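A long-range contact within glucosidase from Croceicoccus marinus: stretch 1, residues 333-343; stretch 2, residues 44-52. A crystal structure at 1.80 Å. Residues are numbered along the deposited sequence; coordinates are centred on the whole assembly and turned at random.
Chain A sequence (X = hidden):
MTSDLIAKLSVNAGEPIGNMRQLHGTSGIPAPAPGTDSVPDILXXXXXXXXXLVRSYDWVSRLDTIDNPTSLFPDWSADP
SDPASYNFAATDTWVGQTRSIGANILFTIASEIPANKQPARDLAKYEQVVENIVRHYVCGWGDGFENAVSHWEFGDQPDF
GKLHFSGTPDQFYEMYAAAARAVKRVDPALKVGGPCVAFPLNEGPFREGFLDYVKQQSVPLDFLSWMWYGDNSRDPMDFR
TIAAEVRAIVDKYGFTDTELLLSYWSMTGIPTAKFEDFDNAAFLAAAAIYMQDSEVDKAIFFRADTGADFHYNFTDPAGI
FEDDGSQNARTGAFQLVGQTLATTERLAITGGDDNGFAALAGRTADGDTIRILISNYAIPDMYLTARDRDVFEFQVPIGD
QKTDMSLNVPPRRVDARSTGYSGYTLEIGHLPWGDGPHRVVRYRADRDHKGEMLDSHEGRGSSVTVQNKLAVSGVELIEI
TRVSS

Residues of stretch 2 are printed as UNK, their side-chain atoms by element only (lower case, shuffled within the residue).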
ATOM      1  N   ALA A 333      -2.256   6.904 -12.672  1.00 13.41           N
ATOM      2  CA  ALA A 333      -2.636   7.457 -11.374  1.00 14.90           C
ATOM      3  C   ALA A 333      -1.675   7.002 -10.281  1.00 13.16           C
ATOM      4  O   ALA A 333      -1.332   7.775  -9.379  1.00 11.22           O
ATOM      5  CB  ALA A 333      -4.073   7.061 -11.028  1.00 11.05           C
ATOM      6  N   PHE A 334      -1.223   5.748 -10.353  1.00 11.17           N
ATOM      7  CA  PHE A 334      -0.286   5.239  -9.356  1.00 11.64           C
ATOM      8  C   PHE A 334       0.988   6.075  -9.311  1.00 10.45           C
ATOM      9  O   PHE A 334       1.473   6.417  -8.225  1.00 10.68           O
ATOM     10  CB  PHE A 334       0.029   3.774  -9.652  1.00 10.47           C
ATOM     11  CG  PHE A 334       0.953   3.127  -8.648  1.00 13.38           C
ATOM     12  CD1 PHE A 334       0.469   2.656  -7.433  1.00 12.11           C
ATOM     13  CD2 PHE A 334       2.304   2.976  -8.929  1.00 13.87           C
ATOM     14  CE1 PHE A 334       1.316   2.044  -6.513  1.00 13.13           C
ATOM     15  CE2 PHE A 334       3.165   2.364  -8.013  1.00 12.92           C
ATOM     16  CZ  PHE A 334       2.669   1.905  -6.802  1.00 10.14           C
ATOM     17  N   GLN A 335       1.531   6.442 -10.481  1.00  9.44           N
ATOM     18  CA  GLN A 335       2.732   7.267 -10.513  1.00  8.76           C
ATOM     19  C   GLN A 335       2.453   8.687 -10.030  1.00 10.25           C
ATOM     20  O   GLN A 335       3.241   9.246  -9.261  1.00 12.21           O
ATOM     21  CB  GLN A 335       3.315   7.294 -11.927  1.00 10.68           C
ATOM     22  CG  GLN A 335       3.867   5.942 -12.395  1.00  8.44           C
ATOM     23  CD  GLN A 335       4.226   5.957 -13.871  1.00 13.20           C
ATOM     24  OE1 GLN A 335       5.311   6.391 -14.252  1.00 15.01           O
ATOM     25  NE2 GLN A 335       3.309   5.496 -14.704  1.00 14.25           N
ATOM     26  N   LEU A 336       1.355   9.303 -10.483  1.00  9.65           N
ATOM     27  CA  LEU A 336       1.092  10.685 -10.081  1.00 10.93           C
ATOM     28  C   LEU A 336       0.837  10.783  -8.580  1.00 10.62           C
ATOM     29  O   LEU A 336       1.241  11.764  -7.939  1.00 13.55           O
ATOM     30  CB  LEU A 336      -0.095  11.248 -10.850  1.00 10.75           C
ATOM     31  CG  LEU A 336      -0.053  11.178 -12.377  1.00 15.10           C
ATOM     32  CD1 LEU A 336      -1.229  11.961 -12.917  1.00 13.70           C
ATOM     33  CD2 LEU A 336       1.260  11.697 -12.934  1.00 13.51           C
ATOM     34  N   VAL A 337       0.161   9.783  -8.006  1.00 10.49           N
ATOM     35  CA  VAL A 337      -0.022   9.745  -6.554  1.00 11.27           C
ATOM     36  C   VAL A 337       1.328   9.679  -5.847  1.00 12.05           C
ATOM     37  O   VAL A 337       1.624  10.474  -4.948  1.00 10.00           O
ATOM     38  CB  VAL A 337      -0.915   8.555  -6.147  1.00 11.44           C
ATOM     39  CG1 VAL A 337      -0.781   8.288  -4.667  1.00 11.19           C
ATOM     40  CG2 VAL A 337      -2.373   8.798  -6.528  1.00 10.62           C
ATOM     41  N   GLY A 338       2.163   8.713  -6.228  1.00 12.79           N
ATOM     42  CA  GLY A 338       3.434   8.558  -5.546  1.00 10.37           C
ATOM     43  C   GLY A 338       4.307   9.792  -5.641  1.00 11.29           C
ATOM     44  O   GLY A 338       4.997  10.152  -4.684  1.00  9.92           O
ATOM     45  N   GLN A 339       4.297  10.455  -6.803  1.00 10.19           N
ATOM     46  CA  GLN A 339       5.086  11.664  -6.947  1.00 11.05           C
ATOM     47  C   GLN A 339       4.587  12.751  -6.006  1.00 11.73           C
ATOM     48  O   GLN A 339       5.384  13.513  -5.447  1.00 12.05           O
ATOM     49  CB  GLN A 339       5.061  12.134  -8.399  1.00 12.76           C
ATOM     50  CG  GLN A 339       5.843  11.175  -9.305  1.00  9.99           C
ATOM     51  CD  GLN A 339       5.448  11.278 -10.758  1.00 17.48           C
ATOM     52  OE1 GLN A 339       4.702  12.170 -11.155  1.00 15.49           O
ATOM     53  NE2 GLN A 339       5.946  10.348 -11.568  1.00 13.77           N
ATOM     54  N   THR A 340       3.271  12.834  -5.826  1.00  9.81           N
ATOM     55  CA  THR A 340       2.712  13.825  -4.916  1.00 11.30           C
ATOM     56  C   THR A 340       3.072  13.499  -3.474  1.00 13.76           C
ATOM     57  O   THR A 340       3.448  14.397  -2.708  1.00 10.98           O
ATOM     58  CB  THR A 340       1.193  13.905  -5.088  1.00 11.22           C
ATOM     59  OG1 THR A 340       0.889  14.215  -6.451  1.00 13.51           O
ATOM     60  CG2 THR A 340       0.612  14.985  -4.191  1.00  9.26           C
ATOM     61  N   LEU A 341       2.971  12.216  -3.096  1.00 11.56           N
ATOM     62  CA  LEU A 341       3.310  11.765  -1.746  1.00  9.40           C
ATOM     63  C   LEU A 341       4.805  11.851  -1.464  1.00 12.81           C
ATOM     64  O   LEU A 341       5.208  11.794  -0.293  1.00 16.05           O
ATOM     65  CB  LEU A 341       2.838  10.317  -1.527  1.00 11.13           C
ATOM     66  CG  LEU A 341       1.314  10.124  -1.544  1.00  9.19           C
ATOM     67  CD1 LEU A 341       0.888   8.656  -1.359  1.00 10.25           C
ATOM     68  CD2 LEU A 341       0.687  11.041  -0.465  1.00 12.01           C
ATOM     69  N   ALA A 342       5.633  11.977  -2.499  1.00 10.45           N
ATOM     70  CA  ALA A 342       7.066  12.087  -2.286  1.00 13.05           C
ATOM     71  C   ALA A 342       7.500  13.503  -1.947  1.00 14.17           C
ATOM     72  O   ALA A 342       8.651  13.689  -1.539  1.00 15.65           O
ATOM     73  CB  ALA A 342       7.844  11.608  -3.516  1.00 13.29           C
ATOM     74  N   THR A 343       6.633  14.503  -2.127  1.00 14.43           N
ATOM     75  CA  THR A 343       6.970  15.829  -1.639  1.00 14.03           C
ATOM     76  C   THR A 343       7.114  15.777  -0.124  1.00 15.45           C
ATOM     77  O   THR A 343       6.627  14.859   0.539  1.00 14.39           O
ATOM     78  CB  THR A 343       5.910  16.848  -2.041  1.00 15.23           C
ATOM     79  OG1 THR A 343       4.660  16.513  -1.421  1.00 15.47           O
ATOM     80  CG2 THR A 343       5.748  16.872  -3.556  1.00 12.56           C
ATOM     81  N   UNK A  44      11.359   0.358 -13.298  1.00  9.40           N
ATOM     82  CA  UNK A  44      11.491   1.788 -13.556  1.00 13.87           C
ATOM     83  C   UNK A  44      10.190   2.533 -13.293  1.00 10.77           C
ATOM     84  O   UNK A  44      10.228   3.720 -12.961  1.00 11.45           O
ATOM     85  c   UNK A  44      12.308   3.494 -15.235  1.00 19.03           C
ATOM     86  o   UNK A  44      11.592   4.159 -16.010  1.00 21.49           O
ATOM     87  o   UNK A  44      13.302   3.971 -14.645  1.00 24.40           O
ATOM     88  c   UNK A  44      11.947   2.043 -14.993  1.00 16.93           C
ATOM     89  N   UNK A  45       9.036   1.870 -13.462  1.00  8.78           N
ATOM     90  CA  UNK A  45       7.763   2.520 -13.144  1.00 11.12           C
ATOM     91  C   UNK A  45       7.637   2.719 -11.638  1.00 10.12           C
ATOM     92  O   UNK A  45       7.159   3.761 -11.174  1.00 10.24           O
ATOM     93  c   UNK A  45       6.567   1.718 -13.708  1.00 13.53           C
ATOM     94  c   UNK A  45       5.231   2.441 -13.425  1.00 12.35           C
ATOM     95  c   UNK A  45       6.718   1.473 -15.208  1.00 15.07           C
ATOM     96  N   UNK A  46       8.049   1.724 -10.851  1.00  9.57           N
ATOM     97  CA  UNK A  46       8.046   1.896  -9.397  1.00  9.58           C
ATOM     98  C   UNK A  46       8.963   3.047  -8.986  1.00 11.93           C
ATOM     99  O   UNK A  46       8.627   3.846  -8.099  1.00 10.17           O
ATOM    100  c   UNK A  46       6.384  -0.655  -9.488  1.00 12.67           C
ATOM    101  c   UNK A  46       6.010  -3.573  -7.402  1.00  9.86           C
ATOM    102  n   UNK A  46       5.692  -1.795  -9.146  1.00 15.07           N
ATOM    103  c   UNK A  46       8.295  -2.026  -6.730  1.00  8.92           C
ATOM    104  c   UNK A  46       6.853  -3.959  -6.383  1.00 10.40           C
ATOM    105  c   UNK A  46       7.454  -1.614  -7.771  1.00 14.10           C
ATOM    106  c   UNK A  46       7.469  -0.503  -8.679  1.00 12.16           C
ATOM    107  c   UNK A  46       6.325  -2.400  -8.089  1.00 12.41           C
ATOM    108  c   UNK A  46       8.479   0.597  -8.711  1.00  9.91           C
ATOM    109  c   UNK A  46       7.983  -3.202  -6.044  1.00 12.11           C
ATOM    110  N   UNK A  47      10.126   3.156  -9.630  1.00 10.95           N
ATOM    111  CA  UNK A  47      11.033   4.269  -9.366  1.00 11.31           C
ATOM    112  C   UNK A  47      10.380   5.602  -9.701  1.00 11.74           C
ATOM    113  O   UNK A  47      10.402   6.537  -8.893  1.00 12.11           O
ATOM    114  n   UNK A  47      12.937   7.723 -11.922  1.00 29.62           N
ATOM    115  n   UNK A  47      12.289   6.674 -13.865  1.00 23.49           N
ATOM    116  c   UNK A  47      13.350   5.187  -9.904  1.00 14.19           C
ATOM    117  n   UNK A  47      13.571   5.537 -12.337  1.00 22.41           N
ATOM    118  c   UNK A  47      12.326   4.097 -10.173  1.00 12.27           C
ATOM    119  c   UNK A  47      12.931   6.643 -12.702  1.00 23.40           C
ATOM    120  c   UNK A  47      14.306   5.370 -11.087  1.00 21.63           C
ATOM    121  N   UNK A  48       9.787   5.707 -10.895  1.00 10.07           N
ATOM    122  CA  UNK A  48       9.126   6.949 -11.289  1.00 13.40           C
ATOM    123  C   UNK A  48       7.941   7.276 -10.387  1.00 14.59           C
ATOM    124  O   UNK A  48       7.632   8.456 -10.161  1.00 12.18           O
ATOM    125  n   UNK A  48       7.232   8.410 -13.884  1.00 18.47           N
ATOM    126  c   UNK A  48       8.432   8.204 -13.347  1.00 16.32           C
ATOM    127  o   UNK A  48       9.302   9.075 -13.294  1.00 14.86           O
ATOM    128  c   UNK A  48       8.675   6.854 -12.745  1.00 13.50           C
ATOM    129  N   UNK A  49       7.261   6.255  -9.867  1.00 11.30           N
ATOM    130  CA  UNK A  49       6.182   6.482  -8.914  1.00 11.14           C
ATOM    131  C   UNK A  49       6.689   6.820  -7.517  1.00 11.69           C
ATOM    132  O   UNK A  49       5.869   7.093  -6.634  1.00 12.09           O
ATOM    133  c   UNK A  49       5.285   5.237  -8.845  1.00 11.38           C
ATOM    134  N   UNK A  50       8.003   6.760  -7.285  1.00 10.75           N
ATOM    135  CA  UNK A  50       8.585   6.991  -5.962  1.00 13.37           C
ATOM    136  C   UNK A  50       7.968   6.084  -4.893  1.00 14.03           C
ATOM    137  O   UNK A  50       7.622   6.530  -3.797  1.00 11.96           O
ATOM    138  c   UNK A  50       8.469   8.469  -5.570  1.00 12.69           C
ATOM    139  c   UNK A  50       8.955   9.396  -6.687  1.00 19.09           C
ATOM    140  o   UNK A  50      10.566  10.414  -5.230  1.00 31.53           O
ATOM    141  c   UNK A  50       9.796  10.551  -6.185  1.00 29.63           C
ATOM    142  n   UNK A  50       9.660  11.697  -6.836  1.00 29.48           N
ATOM    143  N   UNK A  51       7.808   4.798  -5.227  1.00  9.35           N
ATOM    144  CA  UNK A  51       7.446   3.794  -4.223  1.00  9.81           C
ATOM    145  C   UNK A  51       8.439   3.874  -3.073  1.00 10.30           C
ATOM    146  O   UNK A  51       9.653   3.903  -3.298  1.00 11.97           O
ATOM    147  c   UNK A  51       7.428   2.390  -4.862  1.00 12.42           C
ATOM    148  c   UNK A  51       7.416   1.283  -3.781  1.00  9.65           C
ATOM    149  c   UNK A  51       6.230   2.241  -5.816  1.00  9.03           C
ATOM    150  N   UNK A  52       7.932   3.913  -1.829  1.00 10.83           N
ATOM    151  CA  UNK A  52       8.780   4.020  -0.648  1.00 10.54           C
ATOM    152  C   UNK A  52       8.776   2.779   0.238  1.00 14.73           C
ATOM    153  O   UNK A  52       9.597   2.694   1.161  1.00 14.36           O
ATOM    154  c   UNK A  52       8.359   5.228   0.211  1.00  9.30           C
ATOM    155  c   UNK A  52       8.752   6.537  -0.459  1.00 11.38           C
ATOM    156  o   UNK A  52       6.943   5.198   0.416  1.00 10.81           O
TER
HETATM  157  O   HOH W   1       6.174   8.595  -2.656  1.00 12.03           O

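Position 44 carries four side-chain atoms, two carbons of which the second bears two oxygens, and reaches nothing on stretch 1. A carboxylate one carbon from the backbone is an aspartate, Asp 44.

At position 45 a single carbon bears two more. This branched, wholly apolar side chain packs against the amide end of Gln 335, one of its methyl carbons lying 3.7 Å from Gln 335 CD. Three carbons branched at CB make Val 45.

Position 46 holds one carbon followed by fused five- and six-membered rings containing eight carbons and one nitrogen, an indole. Its CA-to-CB bond points away from stretch 1, and no atom comes within contact distance. The residue is Trp 46, whose NE1 is hydrogen-bonded elsewhere in the structure.

Position 47 extends through three carbons to a nitrogen and then a carbon carrying two further nitrogens. This guanidinium identifies Arg 47. It turns back along its own helix rather than across the contact, forming a salt bridge with Asp 44 in which NE of Arg 47 lies 2.8 Å from OD1 of Asp 44.

Position 48 has two carbons, the second bearing one oxygen and one nitrogen, the short, neutral end of a primary amide. The nitrogen lies 2.8 Å from Gln 335 OE1, as suits an amide donor meeting a carbonyl acceptor. This is Asn 48, and its ND2 donates that hydrogen bond at a nearly straight 170°. Its backbone O in turn accepts from Gln 339 NE2 at 2.9 Å.

Position 49 shows one side-chain carbon, hence Ala 49. Its CB sits 3.7 Å from Gln 335 CA and 3.7 Å from Phe 334 CE2, and the backbones draw together here, with CA of Gln 335 and CA of Ala 49 3.9 Å apart.

Position 50 has three carbons in a row, the last bearing one oxygen and one nitrogen. The oxygen lies 3.4 Å from Ala 342 CB. A longer amide than that of Asn 48, it is Gln 50. Its positive phi, with two bonds back into the last turn, marks a Schellman motif.

At position 51 one carbon again bears two. One of these methyls meets the edge of the Phe 334 ring, 3.7 Å from CZ, and the residue is Val 51.

Position 52 combines one oxygen and one carbon on a branching carbon, giving Thr 52, which lies beyond contact.

The contact works through close backbone approach where stretch 2 leaves its helix. Gly 338 makes room for it: its CA lies 3.0 Å from Ala 49 O in a CA-H...O contact, and an ideal CB would stand 1.8 Å from that oxygen, a clash. Phe 334 packs against Ala 49 and Val 51, while the amides of Gln 335 and Gln 339 engage Asn 48 through its side chain and backbone respectively. A water donates to Gly 338 O and Gln 50 O, each 2.8 Å from the water oxygen, and so links the two backbones.

Stretch 2 (44-52) DVWRNAQVT
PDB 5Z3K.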